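Local coordinates for protein cellulase (Bacteroides salanitronis, PDB 6WQY) that probably hydrolyses internal beta-1,4 linkages of cellulose through its family 5 glycoside hydrolase domain, with a broad substrate range, at residues 80-85 against 127-132; 134-139 against 193-198; 175-178 against 184-187; 198-203 against 233-238. One frame throughout, in Å; residues are numbered along the deposited sequence.

All four contacts lie in the loops and helices around one eight-stranded parallel barrel; contacts 2 and 3 are buried, though D184 of contact 3 is exposed, and contacts 1 and 4 only partly so. Contact 1 joins the loops after strands 74-77 and 114-118 by a leucine set against aromatic rings. Contacts 2 and 4 both use helix 191-209: contact 2 is alanine-valine packing against 134-139, while contact 4 sets amide side chains against a proline and a phenylalanine, with a bridging water. Contact 3, nested within the loop that contact 2 closes, is instead polar, a carboxylate receiving a backbone N-H. W199 of contact 4 packs on L130, I132, A135 and I175, tying the set together.

Contact 1: residues 80-85 against 127-132; sequences TWLGHV and QYWLDI
L82 and Y128 both turn CG anti to their own carbonyl carbons (chi1 -67° and -52°), and with these torsions the leucine fork meets the phenol ring, the two side chains crossing at about a right angle. Methyl CD1 of L82 sits over the ring, 3.8 Å from the Y128 centroid and only 13° off the normal, a CH-pi contact. The other methyl, CD2, lies against the root of the ring, 3.9 Å from Y128 CB, and also comes within 4.3 Å of CD1 of W129, at the edge of the indole and near its plane. The opposite face of the phenol carries CG of Q127, offset toward the rim, so aliphatic carbon lies on both sides of the ring. W129 is held by a polar bond of its own, from NE1 to OD2 of D122; OD1 of the same aspartate accepts the backbone N-H of W81 and thus ties both loops to one carboxylate. With Y128 reduced to an alanine, L82 CD1 would probably lose its aromatic face and a gap would open between L82 and Q127. The two loops follow the second and third strands of the (beta/alpha)8 barrel, at the end where this fold carries its active site. Their direct contact is apolar, resting on shape and dispersion, and D122 is among the groups that supply directional bonds beside it.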
loop_
_atom_site.group_PDB
_atom_site.type_symbol
_atom_site.label_atom_id
_atom_site.label_comp_id
_atom_site.label_asym_id
_atom_site.label_seq_id
_atom_site.Cartn_x
_atom_site.Cartn_y
_atom_site.Cartn_z
ATOM N N THR A 80 -3.048 1.604 -11.689
ATOM C CA THR A 80 -4.133 2.443 -12.173
ATOM C C THR A 80 -4.679 1.824 -13.451
ATOM O O THR A 80 -3.910 1.436 -14.337
ATOM C CB THR A 80 -3.617 3.855 -12.417
ATOM O OG1 THR A 80 -3.270 4.410 -11.145
ATOM C CG2 THR A 80 -4.649 4.739 -13.100
ATOM N N TRP A 81 -6.014 1.727 -13.550
ATOM C CA TRP A 81 -6.667 1.015 -14.637
ATOM C C TRP A 81 -7.397 1.972 -15.571
ATOM O O TRP A 81 -8.052 1.525 -16.528
ATOM C CB TRP A 81 -7.636 -0.040 -14.086
ATOM C CG TRP A 81 -6.992 -1.037 -13.154
ATOM C CD1 TRP A 81 -6.768 -0.872 -11.827
ATOM C CD2 TRP A 81 -6.489 -2.344 -13.476
ATOM N NE1 TRP A 81 -6.170 -1.987 -11.288
ATOM C CE2 TRP A 81 -5.991 -2.903 -12.281
ATOM C CE3 TRP A 81 -6.408 -3.097 -14.650
ATOM C CZ2 TRP A 81 -5.420 -4.170 -12.233
ATOM C CZ3 TRP A 81 -5.836 -4.354 -14.592
ATOM C CH2 TRP A 81 -5.362 -4.879 -13.393
ATOM N N LEU A 82 -7.317 3.272 -15.297
ATOM C CA LEU A 82 -7.981 4.289 -16.092
ATOM C C LEU A 82 -7.614 4.145 -17.560
ATOM O O LEU A 82 -6.455 3.941 -17.924
ATOM C CB LEU A 82 -7.563 5.676 -15.587
ATOM C CG LEU A 82 -8.045 6.040 -14.181
ATOM C CD1 LEU A 82 -7.377 7.340 -13.730
ATOM C CD2 LEU A 82 -9.541 6.154 -14.134
ATOM N N GLY A 83 -8.623 4.254 -18.414
ATOM C CA GLY A 83 -8.431 4.141 -19.838
ATOM C C GLY A 83 -8.276 2.735 -20.357
ATOM O O GLY A 83 -8.118 2.557 -21.572
ATOM N N HIS A 84 -8.348 1.727 -19.499
ATOM C CA HIS A 84 -8.201 0.331 -19.887
ATOM C C HIS A 84 -9.389 -0.522 -19.465
ATOM O O HIS A 84 -9.272 -1.757 -19.415
ATOM C CB HIS A 84 -6.911 -0.249 -19.317
ATOM C CG HIS A 84 -5.692 0.310 -19.949
ATOM N ND1 HIS A 84 -5.525 0.361 -21.318
ATOM C CD2 HIS A 84 -4.552 0.795 -19.418
ATOM C CE1 HIS A 84 -4.338 0.871 -21.599
ATOM N NE2 HIS A 84 -3.728 1.141 -20.465
ATOM N N VAL A 85 -10.524 0.097 -19.161
ATOM C CA VAL A 85 -11.720 -0.623 -18.737
ATOM C C VAL A 85 -12.889 -0.195 -19.614
ATOM O O VAL A 85 -13.132 1.005 -19.802
ATOM C CB VAL A 85 -12.039 -0.378 -17.250
ATOM C CG1 VAL A 85 -13.275 -1.149 -16.849
ATOM C CG2 VAL A 85 -10.864 -0.795 -16.384
ATOM N N GLN A 127 -12.511 11.715 -8.265
ATOM C CA GLN A 127 -12.711 12.450 -9.512
ATOM C C GLN A 127 -12.915 11.553 -10.724
ATOM O O GLN A 127 -13.217 12.079 -11.809
ATOM C CB GLN A 127 -11.587 13.474 -9.737
ATOM C CG GLN A 127 -10.262 12.889 -10.168
ATOM C CD GLN A 127 -9.164 13.953 -10.255
ATOM O OE1 GLN A 127 -8.396 14.154 -9.312
ATOM N NE2 GLN A 127 -9.092 14.635 -11.388
ATOM N N TYR A 128 -12.813 10.235 -10.571
ATOM C CA TYR A 128 -13.047 9.289 -11.662
ATOM C C TYR A 128 -14.205 8.358 -11.290
ATOM O O TYR A 128 -15.061 8.723 -10.476
ATOM C CB TYR A 128 -11.759 8.527 -12.000
ATOM C CG TYR A 128 -10.570 9.430 -12.254
ATOM C CD1 TYR A 128 -10.517 10.243 -13.377
ATOM C CD2 TYR A 128 -9.502 9.465 -11.382
ATOM C CE1 TYR A 128 -9.425 11.070 -13.611
ATOM C CE2 TYR A 128 -8.411 10.277 -11.612
ATOM C CZ TYR A 128 -8.384 11.075 -12.723
ATOM O OH TYR A 128 -7.294 11.895 -12.944
ATOM N N TRP A 129 -14.263 7.153 -11.863
ATOM C CA TRP A 129 -15.444 6.310 -11.673
ATOM C C TRP A 129 -15.628 5.890 -10.218
ATOM O O TRP A 129 -16.763 5.684 -9.771
ATOM C CB TRP A 129 -15.383 5.057 -12.562
ATOM C CG TRP A 129 -14.283 4.087 -12.221
ATOM C CD1 TRP A 129 -13.021 4.068 -12.737
ATOM C CD2 TRP A 129 -14.351 2.990 -11.295
ATOM N NE1 TRP A 129 -12.301 3.043 -12.189
ATOM C CE2 TRP A 129 -13.089 2.355 -11.309
ATOM C CE3 TRP A 129 -15.353 2.468 -10.468
ATOM C CZ2 TRP A 129 -12.802 1.251 -10.522
ATOM C CZ3 TRP A 129 -15.071 1.365 -9.693
ATOM C CH2 TRP A 129 -13.796 0.766 -9.720
ATOM N N LEU A 130 -14.543 5.707 -9.484
ATOM C CA LEU A 130 -14.580 5.204 -8.113
ATOM C C LEU A 130 -14.820 6.428 -7.242
ATOM O O LEU A 130 -13.877 7.079 -6.796
ATOM C CB LEU A 130 -13.275 4.469 -7.853
ATOM C CG LEU A 130 -13.103 3.734 -6.536
ATOM C CD1 LEU A 130 -14.222 2.772 -6.227
ATOM C CD2 LEU A 130 -11.770 3.002 -6.587
ATOM N N ASP A 131 -16.103 6.762 -7.029
ATOM C CA ASP A 131 -16.554 8.093 -6.595
ATOM C C ASP A 131 -17.381 8.009 -5.316
ATOM O O ASP A 131 -18.607 7.879 -5.353
ATOM C CB ASP A 131 -17.377 8.676 -7.763
ATOM C CG ASP A 131 -17.996 10.019 -7.457
ATOM O OD1 ASP A 131 -17.736 10.634 -6.407
ATOM O OD2 ASP A 131 -18.827 10.466 -8.308
ATOM N N ILE A 132 -16.694 8.104 -4.174
ATOM C CA ILE A 132 -17.345 7.969 -2.870
ATOM C C ILE A 132 -18.292 9.128 -2.598
ATOM O O ILE A 132 -19.328 8.951 -1.946
ATOM C CB ILE A 132 -16.286 7.814 -1.761
ATOM C CG1 ILE A 132 -16.912 7.484 -0.402
ATOM C CG2 ILE A 132 -15.436 9.082 -1.636
ATOM C CD1 ILE A 132 -17.441 6.072 -0.294
#

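Contact 2: residues 134-139 against 193-198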
loop_
_atom_site.group_PDB
_atom_site.type_symbol
_atom_site.label_atom_id
_atom_site.label_comp_id
_atom_site.label_asym_id
_atom_site.label_seq_id
_atom_site.Cartn_x
_atom_site.Cartn_y
_atom_site.Cartn_z
ATOM N N ASP A 134 -20.318 10.952 -4.533
ATOM C CA ASP A 134 -21.634 10.787 -5.138
ATOM C C ASP A 134 -22.249 9.435 -4.822
ATOM O O ASP A 134 -23.475 9.332 -4.756
ATOM C CB ASP A 134 -21.543 11.020 -6.642
ATOM C CG ASP A 134 -21.112 12.433 -6.982
ATOM O OD1 ASP A 134 -21.733 13.389 -6.467
ATOM O OD2 ASP A 134 -20.133 12.581 -7.747
ATOM N N ALA A 135 -21.442 8.399 -4.604
ATOM C CA ALA A 135 -22.016 7.120 -4.215
ATOM C C ALA A 135 -22.746 7.232 -2.891
ATOM O O ALA A 135 -23.753 6.543 -2.675
ATOM C CB ALA A 135 -20.929 6.058 -4.093
ATOM N N ALA A 136 -22.292 8.110 -1.998
ATOM C CA ALA A 136 -22.918 8.257 -0.697
ATOM C C ALA A 136 -24.211 9.057 -0.753
ATOM O O ALA A 136 -24.961 9.047 0.227
ATOM C CB ALA A 136 -21.939 8.928 0.277
ATOM N N THR A 137 -24.492 9.773 -1.850
ATOM C CA THR A 137 -25.734 10.512 -1.983
ATOM C C THR A 137 -26.668 9.946 -3.044
ATOM O O THR A 137 -27.831 10.319 -3.064
ATOM C CB THR A 137 -25.482 12.000 -2.276
ATOM O OG1 THR A 137 -24.780 12.141 -3.510
ATOM C CG2 THR A 137 -24.697 12.673 -1.163
ATOM N N ASP A 138 -26.214 9.070 -3.917
ATOM C CA ASP A 138 -27.007 8.614 -5.057
ATOM C C ASP A 138 -26.855 7.106 -5.171
ATOM O O ASP A 138 -25.798 6.608 -5.555
ATOM C CB ASP A 138 -26.543 9.317 -6.335
ATOM C CG ASP A 138 -27.416 9.008 -7.531
ATOM O OD1 ASP A 138 -28.138 7.997 -7.506
ATOM O OD2 ASP A 138 -27.388 9.799 -8.498
ATOM N N GLU A 139 -27.927 6.382 -4.868
ATOM C CA GLU A 139 -27.890 4.925 -4.907
ATOM C C GLU A 139 -27.551 4.392 -6.295
ATOM O O GLU A 139 -26.967 3.309 -6.409
ATOM C CB GLU A 139 -29.233 4.356 -4.448
ATOM C CG GLU A 139 -30.399 4.722 -5.340
ATOM C CD GLU A 139 -31.732 4.332 -4.729
ATOM O OE1 GLU A 139 -31.736 3.695 -3.653
ATOM O OE2 GLU A 139 -32.763 4.655 -5.330
ATOM N N TYR A 193 -18.356 6.617 5.305
ATOM C CA TYR A 193 -17.630 5.505 5.913
ATOM C C TYR A 193 -18.343 4.185 5.651
ATOM O O TYR A 193 -17.698 3.149 5.390
ATOM C CB TYR A 193 -17.471 5.701 7.421
ATOM C CG TYR A 193 -16.719 6.948 7.820
ATOM C CD1 TYR A 193 -15.578 7.349 7.160
ATOM C CD2 TYR A 193 -17.175 7.744 8.861
ATOM C CE1 TYR A 193 -14.911 8.506 7.521
ATOM C CE2 TYR A 193 -16.522 8.898 9.237
ATOM C CZ TYR A 193 -15.378 9.279 8.560
ATOM O OH TYR A 193 -14.693 10.429 8.873
ATOM N N ALA A 194 -19.672 4.197 5.725
ATOM C CA ALA A 194 -20.444 2.987 5.501
ATOM C C ALA A 194 -20.319 2.521 4.059
ATOM O O ALA A 194 -20.205 1.320 3.797
ATOM C CB ALA A 194 -21.912 3.216 5.859
ATOM N N VAL A 195 -20.345 3.453 3.107
ATOM C CA VAL A 195 -20.202 3.082 1.703
ATOM C C VAL A 195 -18.855 2.423 1.445
ATOM O O VAL A 195 -18.784 1.398 0.754
ATOM C CB VAL A 195 -20.432 4.307 0.802
ATOM C CG1 VAL A 195 -20.041 3.996 -0.631
ATOM C CG2 VAL A 195 -21.882 4.750 0.877
ATOM N N LEU A 196 -17.771 2.979 1.991
ATOM C CA LEU A 196 -16.468 2.351 1.796
ATOM C C LEU A 196 -16.462 0.940 2.379
ATOM O O LEU A 196 -15.926 -0.001 1.772
ATOM C CB LEU A 196 -15.369 3.213 2.409
ATOM C CG LEU A 196 -13.968 2.630 2.295
ATOM C CD1 LEU A 196 -13.555 2.296 0.870
ATOM C CD2 LEU A 196 -12.950 3.602 2.902
ATOM N N ASN A 197 -17.062 0.762 3.549
ATOM C CA ASN A 197 -17.148 -0.579 4.111
ATOM C C ASN A 197 -17.944 -1.516 3.205
ATOM O O ASN A 197 -17.588 -2.698 3.060
ATOM C CB ASN A 197 -17.730 -0.533 5.523
ATOM C CG ASN A 197 -16.739 0.009 6.549
ATOM O OD1 ASN A 197 -15.550 -0.313 6.511
ATOM N ND2 ASN A 197 -17.222 0.817 7.476
ATOM N N GLU A 198 -19.014 -1.011 2.580
ATOM C CA GLU A 198 -19.779 -1.806 1.628
ATOM C C GLU A 198 -18.928 -2.186 0.423
ATOM O O GLU A 198 -19.007 -3.323 -0.071
ATOM C CB GLU A 198 -21.012 -1.025 1.140
ATOM C CG GLU A 198 -22.075 -0.768 2.182
ATOM C CD GLU A 198 -23.199 0.180 1.731
ATOM O OE1 GLU A 198 -23.318 0.512 0.518
ATOM O OE2 GLU A 198 -23.993 0.601 2.614
#
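V195 presents both of its methyl groups to A135 and A136, which is all that the two segments share. CG1 stands anti to the backbone N (chi1 170°) and reaches CB of A135 at 4.1 Å, while CG2 approaches the backbone of A136, 4.0 Å from its CA and 4.2 Å from its CB. The fork of the valine thus straddles two successive residues near the end of helix 132-135. Small side chains allow the backbones to come close, with the CA atoms of A136 and V195 6.3 Å apart.

The close-packed side is that of A135 and V195, both buried. CB of A135 also packs on W199, and N142 of helix 139-159 touches both residues. The other side is looser and more polar. A136 is partly exposed and rests on R191 and Q192, and beyond it T137 points away from helix 191-209 on the exposed surface. There the chain turns, with T137 N bonded to D134 O at 3.1 Å, and D138 caps the start of the next helix through OD1 to the backbone N of T140. Farther along helix 191-209, E198 forms salt bridges to K146 and R191. The whole is helix-to-helix packing in the outer layer of a (beta/alpha)8 barrel, where the short helix 132-135, inserted after strand 114-118, lies against the helix that follows strand 167-170.

Contact 3: residues 175-178 against 184-187; sequences IHDG and DNRT
D177 points its carboxylate at the backbone that opens the 184-187 turn, and the side chains of D177 and D184 cross at about a right angle, their carboxylate planes 78° apart. The direct link is a hydrogen bond from D184 N to D177 OD2, 3.0 Å long and bent to 139° at the hydrogen; it uses the syn lone pair of OD2. The same oxygen lies 3.6 Å from D184 CB and also accepts a bond from NE2 of Q192. CG of D177 is lodged between its backbone N and carbonyl carbon (chi1 69°), which directs OD2 to D184 N and OD1 to a water at 2.8 Å. This water gives its other proton to OD1 of N185, also at 2.8 Å, and D177 OD1 takes the N-H of S179 as well. The two acids keep their charges apart, D177 OD2 and D184 OD2 being 4.7 Å from each other, and the donors around D177 probably offset that repulsion. N185 is fixed mainly elsewhere, its ND2 bonding to OH of Y193 and O of G181. Both segments belong to the loop between strand 167-170 and helix 191-209; Q192 and Y193 bind it to the start of that helix, while L230 of helix 228-234 flanks N185.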
loop_
_atom_site.group_PDB
_atom_site.type_symbol
_atom_site.label_atom_id
_atom_site.label_comp_id
_atom_site.label_asym_id
_atom_site.label_seq_id
_atom_site.Cartn_x
_atom_site.Cartn_y
_atom_site.Cartn_z
ATOM N N ILE A 175 -9.285 6.371 -0.485
ATOM C CA ILE A 175 -10.641 6.786 -0.820
ATOM C C ILE A 175 -11.034 7.975 0.052
ATOM O O ILE A 175 -11.018 7.902 1.291
ATOM C CB ILE A 175 -11.612 5.611 -0.645
ATOM C CG1 ILE A 175 -11.221 4.445 -1.578
ATOM C CG2 ILE A 175 -13.048 6.066 -0.869
ATOM C CD1 ILE A 175 -11.142 4.785 -3.060
ATOM N N HIS A 176 -11.390 9.077 -0.611
ATOM C CA HIS A 176 -11.894 10.267 0.056
ATOM C C HIS A 176 -12.705 11.068 -0.957
ATOM O O HIS A 176 -12.570 10.891 -2.180
ATOM C CB HIS A 176 -10.768 11.125 0.648
ATOM C CG HIS A 176 -9.873 11.714 -0.378
ATOM N ND1 HIS A 176 -10.000 13.012 -0.817
ATOM C CD2 HIS A 176 -8.849 11.168 -1.075
ATOM C CE1 HIS A 176 -9.083 13.242 -1.737
ATOM N NE2 HIS A 176 -8.365 12.140 -1.911
ATOM N N ASP A 177 -13.525 11.976 -0.437
ATOM C CA ASP A 177 -14.478 12.692 -1.277
ATOM C C ASP A 177 -13.908 13.905 -1.980
ATOM O O ASP A 177 -14.673 14.630 -2.627
ATOM C CB ASP A 177 -15.718 13.081 -0.456
ATOM C CG ASP A 177 -15.469 14.148 0.600
ATOM O OD1 ASP A 177 -14.346 14.680 0.718
ATOM O OD2 ASP A 177 -16.456 14.475 1.276
ATOM N N GLY A 178 -12.590 14.105 -1.908
ATOM C CA GLY A 178 -11.918 15.275 -2.439
ATOM C C GLY A 178 -11.209 16.075 -1.365
ATOM O O GLY A 178 -10.190 16.719 -1.640
ATOM N N ASP A 184 -17.087 15.970 3.785
ATOM C CA ASP A 184 -18.413 15.590 4.251
ATOM C C ASP A 184 -18.385 14.281 5.020
ATOM O O ASP A 184 -19.355 13.983 5.731
ATOM C CB ASP A 184 -19.381 15.517 3.068
ATOM C CG ASP A 184 -19.773 16.878 2.534
ATOM O OD1 ASP A 184 -19.371 17.908 3.109
ATOM O OD2 ASP A 184 -20.518 16.911 1.526
ATOM N N ASN A 185 -17.290 13.523 4.948
ATOM C CA ASN A 185 -17.170 12.327 5.768
ATOM C C ASN A 185 -17.273 12.648 7.252
ATOM O O ASN A 185 -17.676 11.784 8.040
ATOM C CB ASN A 185 -15.835 11.631 5.496
ATOM C CG ASN A 185 -14.646 12.529 5.739
ATOM O OD1 ASN A 185 -14.431 13.492 5.003
ATOM N ND2 ASN A 185 -13.868 12.232 6.776
ATOM N N ARG A 186 -16.902 13.868 7.654
ATOM C CA ARG A 186 -16.918 14.229 9.057
ATOM C C ARG A 186 -18.295 14.638 9.540
ATOM O O ARG A 186 -18.542 14.629 10.753
ATOM C CB ARG A 186 -16.006 15.438 9.301
ATOM C CG ARG A 186 -14.570 15.222 8.911
ATOM C CD ARG A 186 -13.725 14.961 10.126
ATOM N NE ARG A 186 -12.404 14.472 9.753
ATOM C CZ ARG A 186 -11.610 13.782 10.561
ATOM N NH1 ARG A 186 -12.003 13.494 11.795
ATOM N NH2 ARG A 186 -10.425 13.372 10.127
ATOM N N THR A 187 -19.183 15.029 8.633
ATOM C CA THR A 187 -20.428 15.663 9.004
ATOM C C THR A 187 -21.669 14.946 8.501
ATOM O O THR A 187 -22.768 15.334 8.893
ATOM C CB THR A 187 -20.446 17.112 8.483
ATOM O OG1 THR A 187 -20.286 17.116 7.062
ATOM C CG2 THR A 187 -19.315 17.924 9.114
HETATM O O HOH W 1 -12.689 13.911 2.807
#

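Contact 4: residues 198-203 against 233-238; sequences EWNQVF and ENFVLP
Packing against P238 makes up most of this contact. CG of the proline ring rests on CB of N200 at 4.0 Å, while its CA and CB meet the amide of Q201, the Q201 and P238 side chains sliding past each other in opposite directions. The Q201 chain leaves with CG anti to the backbone N (chi1 -173°) and bends at chi2, bringing OE1 within 3.4 Å of P238 CA. A looser approach joins N200 ND2 to CE2 of F235 at 4.2 Å, with amide and ring planes 52° apart.

The polar links run around this packing. ND2 of N200 donates to O of P222 and, at 2.9 Å, to a water that in turn lies 2.8 Å from V236 O. OE1 of Q201 accepts the N-H of Q239, and NE2 bonds to OD1 of D205. Were Q201 a leucine, the Q239 amide would probably be left without this acceptor and OD1 of D205 without this partner. F235 also packs on V221 and V248, and P238 on L246. This is a contact between an outer helix of the TIM barrel and the loop that leads from helix 228-234 toward strand 246-251.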
loop_
_atom_site.group_PDB
_atom_site.type_symbol
_atom_site.label_atom_id
_atom_site.label_comp_id
_atom_site.label_asym_id
_atom_site.label_seq_id
_atom_site.Cartn_x
_atom_site.Cartn_y
_atom_site.Cartn_z
ATOM N N GLU A 198 -19.014 -1.011 2.580
ATOM C CA GLU A 198 -19.779 -1.806 1.628
ATOM C C GLU A 198 -18.928 -2.186 0.423
ATOM O O GLU A 198 -19.007 -3.323 -0.071
ATOM C CB GLU A 198 -21.012 -1.025 1.140
ATOM C CG GLU A 198 -22.075 -0.768 2.182
ATOM C CD GLU A 198 -23.199 0.180 1.731
ATOM O OE1 GLU A 198 -23.318 0.512 0.518
ATOM O OE2 GLU A 198 -23.993 0.601 2.614
ATOM N N TRP A 199 -18.138 -1.240 -0.090
ATOM C CA TRP A 199 -17.290 -1.524 -1.239
ATOM C C TRP A 199 -16.275 -2.609 -0.926
ATOM O O TRP A 199 -16.021 -3.497 -1.758
ATOM C CB TRP A 199 -16.553 -0.260 -1.667
ATOM C CG TRP A 199 -17.402 0.803 -2.298
ATOM C CD1 TRP A 199 -18.728 0.756 -2.588
ATOM C CD2 TRP A 199 -16.941 2.086 -2.718
ATOM N NE1 TRP A 199 -19.114 1.945 -3.185
ATOM C CE2 TRP A 199 -18.029 2.779 -3.260
ATOM C CE3 TRP A 199 -15.695 2.710 -2.682
ATOM C CZ2 TRP A 199 -17.907 4.076 -3.771
ATOM C CZ3 TRP A 199 -15.575 3.989 -3.179
ATOM C CH2 TRP A 199 -16.668 4.650 -3.724
ATOM N N ASN A 200 -15.672 -2.558 0.265
ATOM C CA ASN A 200 -14.726 -3.603 0.628
ATOM C C ASN A 200 -15.411 -4.962 0.667
ATOM O O ASN A 200 -14.814 -5.976 0.269
ATOM C CB ASN A 200 -14.055 -3.286 1.959
ATOM C CG ASN A 200 -12.959 -2.240 1.830
ATOM O OD1 ASN A 200 -12.361 -2.072 0.760
ATOM N ND2 ASN A 200 -12.671 -1.556 2.933
ATOM N N GLN A 201 -16.654 -5.006 1.149
ATOM C CA GLN A 201 -17.395 -6.266 1.158
ATOM C C GLN A 201 -17.655 -6.770 -0.259
ATOM O O GLN A 201 -17.554 -7.975 -0.529
ATOM C CB GLN A 201 -18.718 -6.101 1.907
ATOM C CG GLN A 201 -19.471 -7.411 2.099
ATOM C CD GLN A 201 -18.766 -8.308 3.087
ATOM O OE1 GLN A 201 -18.743 -8.025 4.283
ATOM N NE2 GLN A 201 -18.152 -9.378 2.600
ATOM N N VAL A 202 -18.007 -5.867 -1.177
ATOM C CA VAL A 202 -18.211 -6.244 -2.576
ATOM C C VAL A 202 -16.950 -6.861 -3.163
ATOM O O VAL A 202 -17.011 -7.872 -3.876
ATOM C CB VAL A 202 -18.688 -5.021 -3.386
ATOM C CG1 VAL A 202 -18.586 -5.283 -4.883
ATOM C CG2 VAL A 202 -20.112 -4.638 -2.997
ATOM N N PHE A 203 -15.798 -6.244 -2.894
ATOM C CA PHE A 203 -14.510 -6.775 -3.340
ATOM C C PHE A 203 -14.261 -8.165 -2.786
ATOM O O PHE A 203 -13.944 -9.092 -3.545
ATOM C CB PHE A 203 -13.407 -5.796 -2.907
ATOM C CG PHE A 203 -12.041 -6.404 -2.731
ATOM C CD1 PHE A 203 -11.234 -6.716 -3.819
ATOM C CD2 PHE A 203 -11.545 -6.625 -1.464
ATOM C CE1 PHE A 203 -9.963 -7.245 -3.630
ATOM C CE2 PHE A 203 -10.278 -7.155 -1.280
ATOM C CZ PHE A 203 -9.485 -7.447 -2.370
ATOM N N GLU A 233 -11.575 4.222 13.910
ATOM C CA GLU A 233 -12.888 4.685 14.347
ATOM C C GLU A 233 -14.032 4.142 13.503
ATOM O O GLU A 233 -15.127 3.919 14.042
ATOM C CB GLU A 233 -12.916 6.219 14.339
ATOM C CG GLU A 233 -11.937 6.839 15.342
ATOM C CD GLU A 233 -11.578 8.290 15.052
ATOM O OE1 GLU A 233 -12.104 8.870 14.080
ATOM O OE2 GLU A 233 -10.752 8.849 15.810
ATOM N N ASN A 234 -13.835 3.925 12.211
ATOM C CA ASN A 234 -14.956 3.691 11.308
ATOM C C ASN A 234 -14.857 2.446 10.448
ATOM O O ASN A 234 -15.881 2.044 9.870
ATOM C CB ASN A 234 -15.191 4.906 10.394
ATOM C CG ASN A 234 -15.300 6.190 11.173
ATOM O OD1 ASN A 234 -14.373 7.025 11.164
ATOM N ND2 ASN A 234 -16.391 6.357 11.851
ATOM N N PHE A 235 -13.691 1.833 10.303
ATOM C CA PHE A 235 -13.562 0.628 9.487
ATOM C C PHE A 235 -14.332 -0.523 10.120
ATOM O O PHE A 235 -14.315 -0.704 11.340
ATOM C CB PHE A 235 -12.073 0.277 9.372
ATOM C CG PHE A 235 -11.789 -1.039 8.703
ATOM C CD1 PHE A 235 -11.752 -2.193 9.446
ATOM C CD2 PHE A 235 -11.490 -1.113 7.348
ATOM C CE1 PHE A 235 -11.474 -3.412 8.862
ATOM C CE2 PHE A 235 -11.200 -2.322 6.756
ATOM C CZ PHE A 235 -11.198 -3.478 7.510
ATOM N N VAL A 236 -14.982 -1.320 9.275
ATOM C CA VAL A 236 -15.654 -2.546 9.684
ATOM C C VAL A 236 -15.066 -3.689 8.866
ATOM O O VAL A 236 -15.065 -3.637 7.637
ATOM C CB VAL A 236 -17.180 -2.461 9.480
ATOM C CG1 VAL A 236 -17.829 -3.812 9.800
ATOM C CG2 VAL A 236 -17.779 -1.348 10.330
ATOM N N LEU A 237 -14.575 -4.710 9.536
ATOM C CA LEU A 237 -13.990 -5.844 8.827
ATOM C C LEU A 237 -15.071 -6.559 8.030
ATOM O O LEU A 237 -16.106 -6.908 8.593
ATOM C CB LEU A 237 -13.377 -6.808 9.835
ATOM C CG LEU A 237 -12.457 -7.880 9.257
ATOM C CD1 LEU A 237 -11.190 -7.281 8.683
ATOM C CD2 LEU A 237 -12.123 -8.918 10.335
ATOM N N PRO A 238 -14.870 -6.800 6.733
ATOM C CA PRO A 238 -15.878 -7.528 5.961
ATOM C C PRO A 238 -16.076 -8.933 6.496
ATOM O O PRO A 238 -15.164 -9.529 7.092
ATOM C CB PRO A 238 -15.283 -7.584 4.550
ATOM C CG PRO A 238 -14.398 -6.379 4.486
ATOM C CD PRO A 238 -13.797 -6.267 5.866
HETATM O O HOH W 2 -14.248 -2.352 5.240
#